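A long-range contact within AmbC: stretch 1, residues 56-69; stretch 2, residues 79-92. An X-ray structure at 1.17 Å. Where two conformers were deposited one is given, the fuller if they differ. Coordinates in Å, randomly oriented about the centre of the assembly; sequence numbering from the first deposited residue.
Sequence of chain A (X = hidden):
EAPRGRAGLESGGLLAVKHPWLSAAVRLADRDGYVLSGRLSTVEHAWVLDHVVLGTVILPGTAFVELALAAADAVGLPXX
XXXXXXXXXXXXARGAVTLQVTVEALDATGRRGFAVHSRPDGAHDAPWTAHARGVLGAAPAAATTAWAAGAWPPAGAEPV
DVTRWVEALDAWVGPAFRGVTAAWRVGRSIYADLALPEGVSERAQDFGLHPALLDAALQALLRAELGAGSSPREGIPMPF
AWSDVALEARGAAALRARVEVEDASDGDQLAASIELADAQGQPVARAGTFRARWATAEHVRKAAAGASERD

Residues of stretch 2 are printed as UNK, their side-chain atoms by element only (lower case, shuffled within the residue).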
# COMPACT_ATOMS: atom_id res chain seq x y z
N THR A 56 4.97 16.22 5.07
CA THR A 56 3.61 16.37 4.58
C THR A 56 2.78 15.16 4.97
O THR A 56 3.15 14.02 4.67
CB THR A 56 3.64 16.56 3.07
OG1 THR A 56 4.31 17.80 2.78
CG2 THR A 56 2.21 16.62 2.47
N VAL A 57 1.62 15.41 5.56
CA VAL A 57 0.80 14.32 6.10
C VAL A 57 -0.17 13.88 5.00
O VAL A 57 -1.09 14.62 4.64
CB VAL A 57 0.05 14.77 7.35
CG1 VAL A 57 -0.63 13.58 7.97
CG2 VAL A 57 1.00 15.46 8.35
N ILE A 58 0.04 12.69 4.47
CA ILE A 58 -0.79 12.18 3.37
C ILE A 58 -1.14 10.73 3.65
O ILE A 58 -0.40 10.00 4.32
CB ILE A 58 -0.10 12.30 2.00
CG1 ILE A 58 1.24 11.54 1.97
CG2 ILE A 58 0.00 13.75 1.59
CD1 ILE A 58 1.91 11.55 0.60
N LEU A 59 -2.28 10.30 3.13
CA LEU A 59 -2.66 8.91 3.26
C LEU A 59 -1.61 8.04 2.58
O LEU A 59 -1.13 8.39 1.51
CB LEU A 59 -4.04 8.72 2.62
CG LEU A 59 -4.77 7.41 2.95
CD1 LEU A 59 -5.20 7.30 4.43
CD2 LEU A 59 -5.92 7.20 2.03
N PRO A 60 -1.20 6.92 3.17
CA PRO A 60 -0.28 6.04 2.43
C PRO A 60 -0.90 5.53 1.14
O PRO A 60 -2.08 5.18 1.11
CB PRO A 60 -0.02 4.88 3.40
CG PRO A 60 -1.19 4.88 4.29
CD PRO A 60 -1.59 6.32 4.45
N GLY A 61 -0.10 5.46 0.07
CA GLY A 61 -0.59 4.90 -1.18
C GLY A 61 -1.09 3.47 -1.07
O GLY A 61 -1.96 3.04 -1.86
N THR A 62 -0.58 2.72 -0.08
CA THR A 62 -1.12 1.38 0.17
C THR A 62 -2.58 1.42 0.59
O THR A 62 -3.27 0.40 0.47
CB THR A 62 -0.31 0.66 1.24
OG1 THR A 62 -0.30 1.48 2.40
CG2 THR A 62 1.11 0.37 0.79
N ALA A 63 -3.07 2.56 1.07
CA ALA A 63 -4.50 2.66 1.34
C ALA A 63 -5.32 2.68 0.05
O ALA A 63 -6.45 2.17 0.03
CB ALA A 63 -4.82 3.92 2.13
N PHE A 64 -4.78 3.22 -1.05
CA PHE A 64 -5.48 3.16 -2.33
C PHE A 64 -5.49 1.73 -2.84
O PHE A 64 -6.48 1.29 -3.42
CB PHE A 64 -4.83 4.10 -3.36
CG PHE A 64 -4.78 5.52 -2.94
CD1 PHE A 64 -5.90 6.17 -2.46
CD2 PHE A 64 -3.59 6.20 -2.99
CE1 PHE A 64 -5.80 7.53 -2.07
CE2 PHE A 64 -3.50 7.52 -2.62
CZ PHE A 64 -4.57 8.16 -2.12
N VAL A 65 -4.41 0.98 -2.59
CA VAL A 65 -4.41 -0.44 -2.92
C VAL A 65 -5.50 -1.18 -2.15
O VAL A 65 -6.24 -1.98 -2.72
CB VAL A 65 -3.01 -1.04 -2.70
CG1 VAL A 65 -3.03 -2.52 -2.95
CG2 VAL A 65 -1.98 -0.35 -3.58
N GLU A 66 -5.59 -0.92 -0.84
CA GLU A 66 -6.62 -1.54 -0.02
C GLU A 66 -8.02 -1.21 -0.54
O GLU A 66 -8.88 -2.09 -0.60
CB GLU A 66 -6.44 -1.08 1.44
CG GLU A 66 -7.63 -1.32 2.35
CD GLU A 66 -7.94 -2.79 2.62
OE1 GLU A 66 -7.26 -3.70 2.10
OE2 GLU A 66 -8.95 -3.05 3.33
N LEU A 67 -8.26 0.06 -0.89
CA LEU A 67 -9.58 0.42 -1.40
C LEU A 67 -9.87 -0.29 -2.72
O LEU A 67 -11.00 -0.74 -2.95
CB LEU A 67 -9.68 1.94 -1.52
CG LEU A 67 -9.76 2.67 -0.16
CD1 LEU A 67 -9.50 4.14 -0.31
CD2 LEU A 67 -11.09 2.39 0.51
N ALA A 68 -8.87 -0.40 -3.59
CA ALA A 68 -9.06 -1.11 -4.85
C ALA A 68 -9.31 -2.60 -4.62
O ALA A 68 -10.14 -3.20 -5.30
CB ALA A 68 -7.84 -0.92 -5.73
N LEU A 69 -8.61 -3.21 -3.64
CA LEU A 69 -8.87 -4.60 -3.29
C LEU A 69 -10.28 -4.78 -2.74
O LEU A 69 -10.91 -5.82 -2.98
CB LEU A 69 -7.83 -5.10 -2.28
CG LEU A 69 -6.42 -5.30 -2.85
CD1 LEU A 69 -5.42 -5.40 -1.70
CD2 LEU A 69 -6.34 -6.52 -3.71
N UNK A 79 -8.38 -9.65 -8.45
CA UNK A 79 -7.11 -8.95 -8.44
C UNK A 79 -7.25 -7.51 -8.92
O UNK A 79 -8.15 -7.16 -9.73
o UNK A 79 -4.86 -9.16 -9.29
c UNK A 79 -6.15 -9.69 -9.36
N UNK A 80 -6.34 -6.67 -8.43
CA UNK A 80 -6.06 -5.36 -8.98
C UNK A 80 -4.98 -5.55 -10.03
O UNK A 80 -3.80 -5.76 -9.71
c UNK A 80 -5.34 -3.02 -8.47
c UNK A 80 -6.70 -4.32 -6.82
c UNK A 80 -5.63 -4.38 -7.89
N UNK A 81 -5.38 -5.54 -11.29
CA UNK A 81 -4.43 -5.74 -12.36
C UNK A 81 -3.46 -4.56 -12.49
O UNK A 81 -2.26 -4.76 -12.67
c UNK A 81 -5.21 -5.93 -13.65
o UNK A 81 -4.36 -5.89 -14.78
N UNK A 82 -3.96 -3.34 -12.39
CA UNK A 82 -3.10 -2.16 -12.46
C UNK A 82 -3.70 -1.08 -11.58
O UNK A 82 -4.93 -0.96 -11.49
c UNK A 82 -2.99 -1.61 -13.89
o UNK A 82 -0.73 -4.20 -15.21
c UNK A 82 -2.49 -2.59 -14.95
o UNK A 82 -0.30 -2.44 -13.93
c UNK A 82 -1.07 -3.11 -14.68
N UNK A 83 -2.83 -0.31 -10.94
CA UNK A 83 -3.22 0.86 -10.17
C UNK A 83 -2.16 1.92 -10.38
O UNK A 83 -0.96 1.66 -10.21
c UNK A 83 -3.39 0.50 -8.68
c UNK A 83 -3.93 1.64 -7.79
c UNK A 83 -2.88 2.62 -7.32
c UNK A 83 -4.71 1.12 -6.59
N UNK A 84 -2.59 3.11 -10.75
CA UNK A 84 -1.74 4.28 -10.86
C UNK A 84 -2.20 5.28 -9.82
O UNK A 84 -3.41 5.45 -9.62
o UNK A 84 -1.50 3.93 -13.24
c UNK A 84 -1.85 4.91 -12.25
c UNK A 84 -0.88 6.09 -12.38
N UNK A 85 -1.24 5.87 -9.13
CA UNK A 85 -1.53 6.93 -8.17
C UNK A 85 -1.37 8.26 -8.91
O UNK A 85 -0.31 8.54 -9.47
c UNK A 85 -0.62 6.84 -6.95
c UNK A 85 -0.93 8.00 -6.02
c UNK A 85 0.06 5.22 -5.09
c UNK A 85 -0.82 5.47 -6.28
N UNK A 86 -2.40 9.07 -8.89
CA UNK A 86 -2.39 10.34 -9.62
C UNK A 86 -2.13 11.54 -8.74
O UNK A 86 -1.47 12.50 -9.18
c UNK A 86 -3.72 10.55 -10.34
c UNK A 86 -5.16 9.92 -12.28
c UNK A 86 -4.01 9.53 -11.40
o UNK A 86 -5.79 10.98 -12.03
o UNK A 86 -5.39 9.18 -13.23
N UNK A 87 -2.69 11.54 -7.53
CA UNK A 87 -2.49 12.65 -6.59
C UNK A 87 -2.65 12.15 -5.17
O UNK A 87 -3.56 11.35 -4.91
c UNK A 87 -3.55 13.72 -6.86
N UNK A 88 -1.86 12.66 -4.23
CA UNK A 88 -1.97 12.23 -2.84
C UNK A 88 -3.24 12.78 -2.19
O UNK A 88 -3.89 13.70 -2.67
c UNK A 88 -0.78 13.65 -4.43
c UNK A 88 -0.73 12.81 -2.17
c UNK A 88 -0.35 13.97 -3.02
N UNK A 89 -3.56 12.21 -1.05
CA UNK A 89 -4.71 12.60 -0.25
C UNK A 89 -4.15 13.22 1.02
O UNK A 89 -3.59 12.53 1.89
c UNK A 89 -6.98 11.91 2.09
c UNK A 89 -5.58 11.38 0.05
c UNK A 89 -7.86 10.35 0.40
c UNK A 89 -6.97 11.56 0.64
N UNK A 90 -4.25 14.55 1.11
CA UNK A 90 -3.82 15.29 2.28
C UNK A 90 -4.80 15.01 3.41
O UNK A 90 -6.01 15.02 3.21
c UNK A 90 -3.79 16.78 1.96
N UNK A 91 -4.28 14.75 4.57
CA UNK A 91 -5.14 14.32 5.67
C UNK A 91 -5.41 15.46 6.63
O UNK A 91 -4.47 16.14 7.05
c UNK A 91 -4.48 13.19 6.44
c UNK A 91 -5.79 11.20 5.59
c UNK A 91 -3.42 10.91 6.38
c UNK A 91 -4.40 11.84 5.70
N UNK A 92 -6.65 15.66 7.05
CA UNK A 92 -6.94 16.68 8.06
C UNK A 92 -6.46 16.22 9.42
O UNK A 92 -6.47 15.03 9.72
c UNK A 92 -8.46 16.77 8.04
c UNK A 92 -7.85 14.86 6.74
c UNK A 92 -8.88 15.38 7.71
O HOH W 1 -1.72 10.02 -0.57

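Position 79 carries one carbon and then one oxygen; its CA-to-CB bond points away from stretch 1 and touches nothing there. One carbon ending in a hydroxyl is Ser79. Position 80 points toward the helix, with one carbon bearing two more, the nearest 3.7 Å from Ala68 CB. A three-carbon fork is Val80, whose CG2 also lies 3.8 Å from Leu69 CD2; a compact branched group suits a place against the helix.

At position 81 a carbon and an oxygen again sit out of reach, giving Ser81, its OG hydrogen-bonded elsewhere in the structure. Position 82 has three carbons in a row, the third holding two oxygens: a carboxylate two methylenes from CA, hence Glu82. It is partly exposed and out of reach of the helix, as a charged group can be without cost to the apolar contact.

Position 83 points toward the helix; its four carbons fork at the second, and a terminal carbon lies against Phe64, Val65 and Ala68. This is Leu83, whose CD1 is 3.6 Å from Phe64 O, 4.0 Å from Val65 CA and 3.8 Å from Ala68 CB, so a single methyl rests on one turn of helix. Position 84 is out of reach; one carbon carries an oxygen and a carbon. This is Thr84, its hydroxyl suited to an exposed site.

Position 85 points toward stretch 1, its four carbons forked at the first; the two-carbon arm reaches Gly61 and the short one Phe64. This is Ile85. Its CD1 is 4.0 Å from Gly61 CA, and an ideal CB on Gly61 would lie only 2.9 Å from Ile85 CD1, a clash, so the glycine leaves room for the long arm. Ile85 CG2 is 4.3 Å from Phe64 CE2.

Beyond the strand, position 86 shows three carbons and a terminal pair of oxygens, free of stretch 1: Glu86, whose charge suits its exposure. Position 87 has a single carbon, pointing away, while its backbone O is 4.4 Å from Phe64 CZ: Ala87. At position 88 three carbons close a ring onto the backbone N, with CB 3.9 Å from Ile58 CG2. This is Pro88, which has no NH to donate but offers Ile58 an apolar ring.

Position 89 has four carbons forked at the second, with CB 4.0 Å from both Leu59 CB and Phe64 CZ, the latter at the ring edge: Leu89, apolar bulk for a buried site. Position 90, one carbon pointing away, is Ala90. Position 91 points toward stretch 1 with another such fork, its ends against Ile58 and Leu59. This is Leu91, filling the space beside Leu59: CD2 is 4.1 Å from Leu59 CD1. Position 92, a ring closed onto N and pointing away, is Pro92.

Along strand 79-85, Val80, Leu83 and Ile85 pack on the helix without hydrogen bonds. Farther on, backbones pair around the single bridge of Ile58 and Ala90: Leu59 N donates to Leu89 O (2.9 Å) and Leu91 N to Val57 O (3.2 Å). A water donates to Leu59 O and accepts from Leu89 N.

Stretch 2 79-92: SVSELTIEAPLALP
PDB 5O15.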